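Local coordinates for protein Hpy188I (Helicobacter pylori, PDB 3OQG) that cleaves double-stranded DNA as a restriction endonuclease of the GIY-YIG nuclease family, at the interface of chains A and B. Numbering follows the deposited sequence. Chains: chain A/B, Hpy188I.

Contact 1: the interface of chains A and B. Residues chain A 30, 34-36, 81; chain B 166, 170, 172.
The C-terminal end of helix 154-170 of chain B meets the loop around 3-10 helix 32-34 of chain A, with the imidazole of B:His170 met by A:Glu36 at its NE2 end and by A:Ile30 over one face. B:His170 NE2 donates to carboxylate oxygen A:Glu36 OE1 at 2.9 Å, with 147° at the hydrogen. The acceptor is met on its syn side, somewhat out of the carboxylate plane. A:Glu36 OE2 lies 3.0 Å from the same B:His170 NE2, so the N-H is probably shared between both oxygens; carboxylate and ring planes are 43° apart. This proximity would be expected to favour a protonated imidazole. A further edge contact supports the ring: the backbone carbonyl A:Asp34 O lies in its plane, 3.4 Å from B:His170 CE1. Over one face sits A:Ile30 CG2, a CH-pi contact 3.7 Å from the ring centroid and displaced toward the rim. The other branch of this isoleucine, A:Ile30 CG1, reaches B:Phe166 CZ at 3.6 Å. B:Phe166, one helical turn earlier, has CG trans to its backbone nitrogen (chi1 180°), which sends the phenyl away from the helix toward chain A; there B:Phe166 CE1 touches A:Ile81 CD1 at 3.9 Å. B:His170 CD2 lies above one phenyl face toward its rim, bordering the phenyl within chain B. Polar pairing and apolar packing together fasten the helix end to the neighbouring subunit, probably stabilising the dimer.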
loop_
_atom_site.group_PDB
_atom_site.type_symbol
_atom_site.label_atom_id
_atom_site.label_comp_id
_atom_site.label_asym_id
_atom_site.label_seq_id
_atom_site.Cartn_x
_atom_site.Cartn_y
_atom_site.Cartn_z
ATOM N N ILE A 30 10.997 22.976 -4.840
ATOM C CA ILE A 30 12.386 22.828 -5.230
ATOM C C ILE A 30 12.457 22.560 -6.728
ATOM O O ILE A 30 11.719 21.745 -7.262
ATOM C CB ILE A 30 13.068 21.683 -4.438
ATOM C CG1 ILE A 30 12.936 21.919 -2.931
ATOM C CG2 ILE A 30 14.526 21.518 -4.819
ATOM C CD1 ILE A 30 13.432 23.263 -2.444
ATOM N N ASP A 34 18.042 21.361 -9.042
ATOM C CA ASP A 34 18.699 21.302 -7.743
ATOM C C ASP A 34 18.509 19.989 -6.994
ATOM O O ASP A 34 18.854 19.900 -5.817
ATOM C CB ASP A 34 18.188 22.450 -6.869
ATOM C CG ASP A 34 18.440 23.803 -7.493
ATOM O OD1 ASP A 34 19.489 23.971 -8.158
ATOM O OD2 ASP A 34 17.589 24.695 -7.324
ATOM N N PHE A 35 17.954 18.979 -7.666
ATOM C CA PHE A 35 17.791 17.635 -7.106
ATOM C C PHE A 35 19.144 16.932 -7.071
ATOM O O PHE A 35 19.826 16.828 -8.077
ATOM C CB PHE A 35 16.798 16.851 -7.971
ATOM C CG PHE A 35 16.435 15.485 -7.446
ATOM C CD1 PHE A 35 16.208 15.247 -6.095
ATOM C CD2 PHE A 35 16.254 14.435 -8.339
ATOM C CE1 PHE A 35 15.853 13.977 -5.654
ATOM C CE2 PHE A 35 15.891 13.170 -7.906
ATOM C CZ PHE A 35 15.691 12.941 -6.566
ATOM N N GLU A 36 19.487 16.423 -5.900
ATOM C CA GLU A 36 20.837 15.944 -5.578
ATOM C C GLU A 36 21.130 14.595 -6.239
ATOM O O GLU A 36 22.277 14.296 -6.602
ATOM C CB GLU A 36 21.004 15.849 -4.052
ATOM C CG GLU A 36 19.682 15.607 -3.278
ATOM C CD GLU A 36 18.688 16.786 -3.381
ATOM O OE1 GLU A 36 19.023 17.796 -4.030
ATOM O OE2 GLU A 36 17.580 16.702 -2.839
ATOM N N ILE A 81 9.669 20.253 -8.446
ATOM C CA ILE A 81 9.386 18.912 -7.936
ATOM C C ILE A 81 8.061 18.922 -7.187
ATOM O O ILE A 81 7.931 19.554 -6.136
ATOM C CB ILE A 81 10.520 18.398 -7.035
ATOM C CG1 ILE A 81 11.778 18.222 -7.879
ATOM C CG2 ILE A 81 10.127 17.058 -6.356
ATOM C CD1 ILE A 81 13.016 17.847 -7.083
ATOM N N PHE B 166 16.719 14.511 0.665
ATOM C CA PHE B 166 16.073 15.703 0.097
ATOM C C PHE B 166 15.739 16.696 1.226
ATOM O O PHE B 166 16.030 17.888 1.128
ATOM C CB PHE B 166 14.805 15.268 -0.650
ATOM C CG PHE B 166 14.028 16.383 -1.279
ATOM C CD1 PHE B 166 14.162 16.655 -2.635
ATOM C CD2 PHE B 166 13.095 17.098 -0.545
ATOM C CE1 PHE B 166 13.420 17.664 -3.229
ATOM C CE2 PHE B 166 12.341 18.111 -1.136
ATOM C CZ PHE B 166 12.499 18.388 -2.481
ATOM N N HIS B 170 17.203 20.349 1.520
ATOM C CA HIS B 170 16.241 21.417 1.199
ATOM C C HIS B 170 15.363 21.823 2.359
ATOM O O HIS B 170 14.609 22.788 2.257
ATOM C CB HIS B 170 15.361 21.001 0.015
ATOM C CG HIS B 170 16.149 20.650 -1.201
ATOM N ND1 HIS B 170 16.847 21.590 -1.931
ATOM C CD2 HIS B 170 16.385 19.458 -1.794
ATOM C CE1 HIS B 170 17.460 20.991 -2.936
ATOM N NE2 HIS B 170 17.197 19.696 -2.874
ATOM N N LYS B 172 12.703 20.499 3.665
ATOM C CA LYS B 172 11.271 20.391 3.388
ATOM C C LYS B 172 11.062 19.157 2.513
ATOM O O LYS B 172 12.027 18.670 1.905
ATOM C CB LYS B 172 10.745 21.625 2.631
ATOM C CG LYS B 172 11.346 21.821 1.229
ATOM C CD LYS B 172 10.327 22.362 0.236
ATOM C CE LYS B 172 10.167 23.865 0.331
ATOM N NZ LYS B 172 8.769 24.320 0.039
#

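Contact 2: the interface of chains A and B. Residues chain A 29, 81-84; chain B 166, 174, 177.
B:Cys177 and B:Pro174, in the C-terminal tail of chain B, lie against strand 80-87 of chain A. The backbone amide A:Ile84 N points its hydrogen almost straight at the sulfur (174° at H), a long hydrogen bond of 3.6 Å to B:Cys177 SG. The carbonyl A:Ile84 O is also near, 3.4 Å from B:Cys177 SG, so the sulfur sits beside both polar backbone groups of one residue. Its position follows from chi1 of -67°, which sets SG opposite the carbonyl carbon of the cysteine. B:Pro174 supplies the apolar half. Its ring carbon CG rests against two isoleucine methyls, 3.8 Å from A:Ile81 CG2 and 4.0 Å from the terminal methyl A:Ile84 CD1. The neighbouring ring carbon, B:Pro174 CB, meets the backbone carbonyl A:Phe82 O at 3.5 Å and A:Lys83 CA at 3.9 Å. On its backbone side the proline is bordered by the carboxylate oxygen A:Glu29 OE1, near B:Pro174 CA. An extended A:Ile84 side chain carries CD1 past the proline to B:Phe166 CD1, at 4.0 Å, thus linking the tail to the helix of its own chain. The strand is irregular here: A:Phe82 has a psi of -43°, far from extended values, consistent with a bulge that lets the side chains of A:Ile81 and A:Ile84 both face chain B. Residues A:Lys83 and A:Ile84 begin the Lys-Ile-Gly segment that probably corresponds to the YIG half of the family motif, with lysine in place of the tyrosine. The tail thus packs directly on a core strand of the partner's GIY-YIG domain, shortly before A:His86, which binds calcium in another structure of this protein.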
loop_
_atom_site.group_PDB
_atom_site.type_symbol
_atom_site.label_atom_id
_atom_site.label_comp_id
_atom_site.label_asym_id
_atom_site.label_seq_id
_atom_site.Cartn_x
_atom_site.Cartn_y
_atom_site.Cartn_z
ATOM N N GLU A 29 8.308 25.390 -4.274
ATOM C CA GLU A 29 8.896 24.078 -4.426
ATOM C C GLU A 29 10.345 24.132 -4.914
ATOM O O GLU A 29 10.868 25.199 -5.298
ATOM C CB GLU A 29 8.002 23.223 -5.331
ATOM C CG GLU A 29 6.594 23.012 -4.749
ATOM C CD GLU A 29 6.647 22.617 -3.276
ATOM O OE1 GLU A 29 7.199 21.531 -2.949
ATOM O OE2 GLU A 29 6.159 23.408 -2.447
ATOM N N ILE A 81 9.669 20.253 -8.446
ATOM C CA ILE A 81 9.386 18.912 -7.936
ATOM C C ILE A 81 8.061 18.922 -7.187
ATOM O O ILE A 81 7.931 19.554 -6.136
ATOM C CB ILE A 81 10.520 18.398 -7.035
ATOM C CG1 ILE A 81 11.778 18.222 -7.879
ATOM C CG2 ILE A 81 10.127 17.058 -6.356
ATOM C CD1 ILE A 81 13.016 17.847 -7.083
ATOM N N PHE A 82 7.078 18.221 -7.738
ATOM C CA PHE A 82 5.751 18.133 -7.139
ATOM C C PHE A 82 5.702 16.964 -6.155
ATOM O O PHE A 82 5.130 17.081 -5.094
ATOM C CB PHE A 82 4.695 17.949 -8.233
ATOM C CG PHE A 82 3.364 17.511 -7.723
ATOM C CD1 PHE A 82 2.484 18.422 -7.159
ATOM C CD2 PHE A 82 2.997 16.170 -7.776
ATOM C CE1 PHE A 82 1.228 17.996 -6.649
ATOM C CE2 PHE A 82 1.736 15.749 -7.303
ATOM C CZ PHE A 82 0.856 16.664 -6.754
ATOM N N LYS A 83 6.276 15.835 -6.543
ATOM C CA LYS A 83 6.361 14.684 -5.662
ATOM C C LYS A 83 7.463 13.703 -6.022
ATOM O O LYS A 83 7.957 13.686 -7.137
ATOM C CB LYS A 83 4.990 13.995 -5.511
ATOM C CG LYS A 83 4.661 12.890 -6.440
ATOM C CD LYS A 83 3.441 12.066 -5.907
ATOM C CE LYS A 83 3.769 10.961 -4.888
ATOM N NZ LYS A 83 2.552 10.135 -4.519
ATOM N N ILE A 84 7.828 12.898 -5.023
ATOM C CA ILE A 84 8.719 11.764 -5.162
ATOM C C ILE A 84 7.923 10.583 -4.648
ATOM O O ILE A 84 7.303 10.676 -3.592
ATOM C CB ILE A 84 10.018 11.917 -4.360
ATOM C CG1 ILE A 84 10.788 13.168 -4.811
ATOM C CG2 ILE A 84 10.883 10.645 -4.487
ATOM C CD1 ILE A 84 11.848 13.636 -3.826
ATOM N N PHE B 166 16.719 14.511 0.665
ATOM C CA PHE B 166 16.073 15.703 0.097
ATOM C C PHE B 166 15.739 16.696 1.226
ATOM O O PHE B 166 16.030 17.888 1.128
ATOM C CB PHE B 166 14.805 15.268 -0.650
ATOM C CG PHE B 166 14.028 16.383 -1.279
ATOM C CD1 PHE B 166 14.162 16.655 -2.635
ATOM C CD2 PHE B 166 13.095 17.098 -0.545
ATOM C CE1 PHE B 166 13.420 17.664 -3.229
ATOM C CE2 PHE B 166 12.341 18.111 -1.136
ATOM C CZ PHE B 166 12.499 18.388 -2.481
ATOM N N PRO B 174 8.572 17.577 -0.749
ATOM C CA PRO B 174 7.740 18.136 -1.819
ATOM C C PRO B 174 6.290 18.267 -1.380
ATOM O O PRO B 174 5.797 17.449 -0.578
ATOM C CB PRO B 174 7.889 17.117 -2.963
ATOM C CG PRO B 174 9.159 16.443 -2.697
ATOM C CD PRO B 174 9.249 16.348 -1.181
ATOM N N CYS B 177 4.000 15.315 -1.219
ATOM C CA CYS B 177 4.345 14.263 -0.247
ATOM C C CYS B 177 3.901 14.624 1.170
ATOM O O CYS B 177 4.004 15.780 1.570
ATOM C CB CYS B 177 5.863 14.058 -0.194
ATOM S SG CYS B 177 6.624 13.380 -1.677
#

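The centres of contact 1 and contact 2 are about 7 Å apart, measured between their C-alpha atoms, and both include A:Ile81 and B:Phe166, so they form one continuous patch. Contact 1 receives mainly the end of helix 154-170 and contact 2 mainly the tail that follows, with B:Phe166 serving both. Chain B therefore wraps over the first half of strand 80-87 and the segment around 3-10 helix 32-34 in chain A with two successive segments. Two-fold symmetry repeats the patch with the chains exchanged. Such reciprocal embrace probably couples the position of each nuclease domain to its partner in a dimer acting on two DNA strands.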